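Local coordinates for telomerase reverse transcriptase (PDB 6ZD1), which probably extends chromosome ends as a reverse transcriptase, adding telomeric DNA repeats copied from a template within the RNA component of telomerase, at residues 577-586 and 629-640. Residues are numbered along the deposited sequence; the frame is centred on the assembly and turned at random.
Sequences CKFRSFKALF and TSFATISKQDSF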
loop_
_atom_site.group_PDB
_atom_site.type_symbol
_atom_site.label_atom_id
_atom_site.label_comp_id
_atom_site.label_asym_id
_atom_site.label_seq_id
_atom_site.Cartn_x
_atom_site.Cartn_y
_atom_site.Cartn_z
ATOM N N CYS A 577 -19.228 7.492 -13.711
ATOM C CA CYS A 577 -19.021 8.763 -14.411
ATOM C C CYS A 577 -20.284 9.150 -15.181
ATOM O O CYS A 577 -20.460 8.788 -16.346
ATOM C CB CYS A 577 -17.816 8.654 -15.339
ATOM S SG CYS A 577 -17.781 7.145 -16.356
ATOM N N LYS A 578 -21.169 9.906 -14.521
ATOM C CA LYS A 578 -22.328 10.509 -15.187
ATOM C C LYS A 578 -22.688 11.783 -14.424
ATOM O O LYS A 578 -23.347 11.714 -13.382
ATOM C CB LYS A 578 -23.505 9.541 -15.241
ATOM C CG LYS A 578 -24.653 10.021 -16.124
ATOM C CD LYS A 578 -25.975 9.376 -15.732
ATOM C CE LYS A 578 -26.450 9.876 -14.373
ATOM N NZ LYS A 578 -26.704 11.345 -14.376
ATOM N N PHE A 579 -22.276 12.937 -14.955
ATOM C CA PHE A 579 -22.421 14.212 -14.263
ATOM C C PHE A 579 -22.754 15.312 -15.261
ATOM O O PHE A 579 -22.593 15.154 -16.473
ATOM C CB PHE A 579 -21.149 14.586 -13.492
ATOM C CG PHE A 579 -20.696 13.538 -12.523
ATOM C CD1 PHE A 579 -19.808 12.553 -12.912
ATOM C CD2 PHE A 579 -21.161 13.538 -11.221
ATOM C CE1 PHE A 579 -19.389 11.585 -12.021
ATOM C CE2 PHE A 579 -20.750 12.575 -10.326
ATOM C CZ PHE A 579 -19.863 11.596 -10.727
ATOM N N ARG A 580 -23.213 16.445 -14.731
ATOM C CA ARG A 580 -23.549 17.614 -15.531
ATOM C C ARG A 580 -22.446 18.664 -15.536
ATOM O O ARG A 580 -22.674 19.785 -16.002
ATOM C CB ARG A 580 -24.849 18.245 -15.029
ATOM C CG ARG A 580 -26.006 17.275 -14.873
ATOM C CD ARG A 580 -27.234 17.974 -14.298
ATOM N NE ARG A 580 -26.930 18.661 -13.044
ATOM C CZ ARG A 580 -26.885 19.983 -12.904
ATOM N NH1 ARG A 580 -27.138 20.776 -13.940
ATOM N NH2 ARG A 580 -26.593 20.513 -11.724
ATOM N N SER A 581 -21.262 18.334 -15.027
ATOM C CA SER A 581 -20.178 19.302 -14.947
ATOM C C SER A 581 -18.878 18.563 -14.692
ATOM O O SER A 581 -18.873 17.478 -14.106
ATOM C CB SER A 581 -20.421 20.331 -13.839
ATOM O OG SER A 581 -20.352 19.717 -12.564
ATOM N N PHE A 582 -17.770 19.167 -15.129
ATOM C CA PHE A 582 -16.468 18.550 -14.904
ATOM C C PHE A 582 -16.047 18.640 -13.445
ATOM O O PHE A 582 -15.364 17.739 -12.947
ATOM C CB PHE A 582 -15.409 19.191 -15.799
ATOM C CG PHE A 582 -15.475 18.744 -17.231
ATOM C CD1 PHE A 582 -14.956 17.516 -17.614
ATOM C CD2 PHE A 582 -16.052 19.553 -18.196
ATOM C CE1 PHE A 582 -15.015 17.105 -18.930
ATOM C CE2 PHE A 582 -16.113 19.149 -19.515
ATOM C CZ PHE A 582 -15.594 17.923 -19.884
ATOM N N LYS A 583 -16.432 19.712 -12.748
ATOM C CA LYS A 583 -16.081 19.823 -11.338
ATOM C C LYS A 583 -16.641 18.653 -10.543
ATOM O O LYS A 583 -15.932 18.049 -9.729
ATOM C CB LYS A 583 -16.582 21.145 -10.762
ATOM C CG LYS A 583 -15.960 21.488 -9.416
ATOM C CD LYS A 583 -16.617 22.695 -8.773
ATOM C CE LYS A 583 -18.025 22.378 -8.304
ATOM N NZ LYS A 583 -18.619 23.533 -7.578
ATOM N N ALA A 584 -17.907 18.299 -10.786
ATOM C CA ALA A 584 -18.500 17.162 -10.091
ATOM C C ALA A 584 -17.847 15.852 -10.500
ATOM O O ALA A 584 -17.761 14.924 -9.689
ATOM C CB ALA A 584 -20.003 17.105 -10.364
ATOM N N LEU A 585 -17.355 15.769 -11.738
ATOM C CA LEU A 585 -16.686 14.555 -12.191
ATOM C C LEU A 585 -15.319 14.406 -11.537
ATOM O O LEU A 585 -14.920 13.296 -11.164
ATOM C CB LEU A 585 -16.544 14.567 -13.713
ATOM C CG LEU A 585 -15.744 13.393 -14.283
ATOM C CD1 LEU A 585 -16.600 12.134 -14.317
ATOM C CD2 LEU A 585 -15.179 13.707 -15.655
ATOM N N PHE A 586 -14.583 15.510 -11.400
ATOM C CA PHE A 586 -13.239 15.421 -10.845
ATOM C C PHE A 586 -13.267 15.154 -9.345
ATOM O O PHE A 586 -12.415 14.419 -8.835
ATOM C CB PHE A 586 -12.468 16.707 -11.157
ATOM C CG PHE A 586 -12.222 16.926 -12.630
ATOM C CD1 PHE A 586 -12.146 15.851 -13.504
ATOM C CD2 PHE A 586 -12.063 18.209 -13.139
ATOM C CE1 PHE A 586 -11.920 16.048 -14.857
ATOM C CE2 PHE A 586 -11.832 18.414 -14.490
ATOM C CZ PHE A 586 -11.763 17.332 -15.350
ATOM N N THR A 629 -14.854 8.330 -21.246
ATOM C CA THR A 629 -16.183 7.796 -21.531
ATOM C C THR A 629 -17.241 8.896 -21.546
ATOM O O THR A 629 -18.131 8.899 -22.405
ATOM C CB THR A 629 -16.552 6.718 -20.507
ATOM O OG1 THR A 629 -15.644 5.616 -20.621
ATOM C CG2 THR A 629 -17.971 6.218 -20.737
ATOM N N SER A 630 -17.146 9.856 -20.626
ATOM C CA SER A 630 -18.200 10.846 -20.444
ATOM C C SER A 630 -17.796 12.245 -20.886
ATOM O O SER A 630 -18.550 13.196 -20.649
ATOM C CB SER A 630 -18.641 10.878 -18.979
ATOM O OG SER A 630 -17.555 11.215 -18.135
ATOM N N PHE A 631 -16.642 12.401 -21.539
ATOM C CA PHE A 631 -16.185 13.740 -21.898
ATOM C C PHE A 631 -17.160 14.418 -22.853
ATOM O O PHE A 631 -17.537 15.577 -22.651
ATOM C CB PHE A 631 -14.786 13.683 -22.511
ATOM C CG PHE A 631 -14.208 15.035 -22.808
ATOM C CD1 PHE A 631 -13.535 15.745 -21.826
ATOM C CD2 PHE A 631 -14.352 15.608 -24.065
ATOM C CE1 PHE A 631 -13.007 16.997 -22.092
ATOM C CE2 PHE A 631 -13.827 16.860 -24.338
ATOM C CZ PHE A 631 -13.150 17.555 -23.349
ATOM N N ALA A 632 -17.575 13.713 -23.907
ATOM C CA ALA A 632 -18.461 14.326 -24.894
ATOM C C ALA A 632 -19.797 14.718 -24.277
ATOM O O ALA A 632 -20.338 15.791 -24.579
ATOM C CB ALA A 632 -18.674 13.377 -26.072
ATOM N N THR A 633 -20.334 13.876 -23.390
ATOM C CA THR A 633 -21.616 14.189 -22.767
ATOM C C THR A 633 -21.511 15.439 -21.907
ATOM O O THR A 633 -22.331 16.358 -22.015
ATOM C CB THR A 633 -22.098 13.013 -21.920
ATOM O OG1 THR A 633 -22.259 11.854 -22.747
ATOM C CG2 THR A 633 -23.429 13.360 -21.260
ATOM N N ILE A 634 -20.489 15.493 -21.050
ATOM C CA ILE A 634 -20.337 16.623 -20.144
ATOM C C ILE A 634 -19.950 17.875 -20.919
ATOM O O ILE A 634 -20.456 18.970 -20.646
ATOM C CB ILE A 634 -19.306 16.284 -19.052
ATOM C CG1 ILE A 634 -19.772 15.078 -18.233
ATOM C CG2 ILE A 634 -19.053 17.487 -18.148
ATOM C CD1 ILE A 634 -18.771 14.616 -17.200
ATOM N N SER A 635 -19.072 17.736 -21.916
ATOM C CA SER A 635 -18.655 18.901 -22.687
ATOM C C SER A 635 -19.814 19.533 -23.445
ATOM O O SER A 635 -19.737 20.716 -23.796
ATOM C CB SER A 635 -17.542 18.526 -23.662
ATOM O OG SER A 635 -17.057 19.677 -24.329
ATOM N N LYS A 636 -20.889 18.780 -23.690
ATOM C CA LYS A 636 -22.064 19.356 -24.337
ATOM C C LYS A 636 -22.712 20.423 -23.460
ATOM O O LYS A 636 -23.201 21.440 -23.968
ATOM C CB LYS A 636 -23.064 18.244 -24.674
ATOM C CG LYS A 636 -24.510 18.705 -24.809
ATOM C CD LYS A 636 -25.459 17.549 -25.109
ATOM C CE LYS A 636 -26.885 18.053 -25.305
ATOM N NZ LYS A 636 -27.819 16.996 -25.796
ATOM N N GLN A 637 -22.700 20.223 -22.141
ATOM C CA GLN A 637 -23.385 21.101 -21.202
ATOM C C GLN A 637 -22.442 21.843 -20.262
ATOM O O GLN A 637 -22.916 22.583 -19.394
ATOM C CB GLN A 637 -24.397 20.292 -20.378
ATOM C CG GLN A 637 -23.800 19.031 -19.757
ATOM C CD GLN A 637 -24.794 18.243 -18.922
ATOM O OE1 GLN A 637 -25.573 18.812 -18.158
ATOM N NE2 GLN A 637 -24.764 16.920 -19.061
ATOM N N ASP A 638 -21.129 21.683 -20.414
ATOM C CA ASP A 638 -20.172 22.339 -19.529
ATOM C C ASP A 638 -18.819 22.384 -20.222
ATOM O O ASP A 638 -18.306 21.344 -20.645
ATOM C CB ASP A 638 -20.058 21.597 -18.188
ATOM C CG ASP A 638 -18.983 22.178 -17.285
ATOM O OD1 ASP A 638 -18.950 23.414 -17.116
ATOM O OD2 ASP A 638 -18.174 21.406 -16.730
ATOM N N SER A 639 -18.230 23.573 -20.298
ATOM C CA SER A 639 -17.000 23.751 -21.055
ATOM C C SER A 639 -15.804 23.243 -20.262
ATOM O O SER A 639 -15.622 23.594 -19.091
ATOM C CB SER A 639 -16.792 25.218 -21.422
ATOM O OG SER A 639 -15.567 25.377 -22.116
ATOM N N PHE A 640 -14.993 22.413 -20.911
ATOM C CA PHE A 640 -13.804 21.851 -20.287
ATOM C C PHE A 640 -12.753 22.941 -20.094
ATOM O O PHE A 640 -12.314 23.572 -21.061
ATOM C CB PHE A 640 -13.255 20.719 -21.153
ATOM C CG PHE A 640 -11.923 20.202 -20.704
ATOM C CD1 PHE A 640 -11.838 19.265 -19.687
ATOM C CD2 PHE A 640 -10.751 20.644 -21.304
ATOM C CE1 PHE A 640 -10.613 18.779 -19.270
ATOM C CE2 PHE A 640 -9.521 20.165 -20.890
ATOM C CZ PHE A 640 -9.453 19.229 -19.870
#
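Phe582 packs between Ile634 and Phe640 in the largely helical C-terminal part of telomerase reverse transcriptase, which probably corresponds to the thumb, as in other telomerase reverse transcriptases; here the start of helix 582-596 meets the C-terminal end of helix 609-637. The axes of the helical segments 582-586 and 629-637 run roughly antiparallel, at 146°.

Among the apolar contacts, Ile634 CG2 makes a CH-pi contact 3.6 Å from the Phe582 ring centroid, the methyl sitting over the ring centre. Its CG2 lies anti to the backbone N, which directs this methyl at the ring while CD1 reaches Leu585 CD2 at 4.0 Å. On the opposite ring face Phe640 presents its edge, a T-shaped pair with planes at 75°. Phe631 completes the aromatic cluster, its CD1 lying 3.5 Å from Phe582 CE1 near the plane of the Phe582 ring. Outside the two segments, Phe640 also meets the ring of Phe645, and Phe586 stacks on Phe648.

The polar contacts gather at the helix start. Ser581 is the N-cap, its OG accepting a weak bond from Ala584 N. The amide of Phe582, the first residue after the cap, is engaged from across the interface: Phe582 N donates to Asp638 OD2 at 2.8 Å, nearly straight, approaching the carboxylate from its anti side, 26° out of plane.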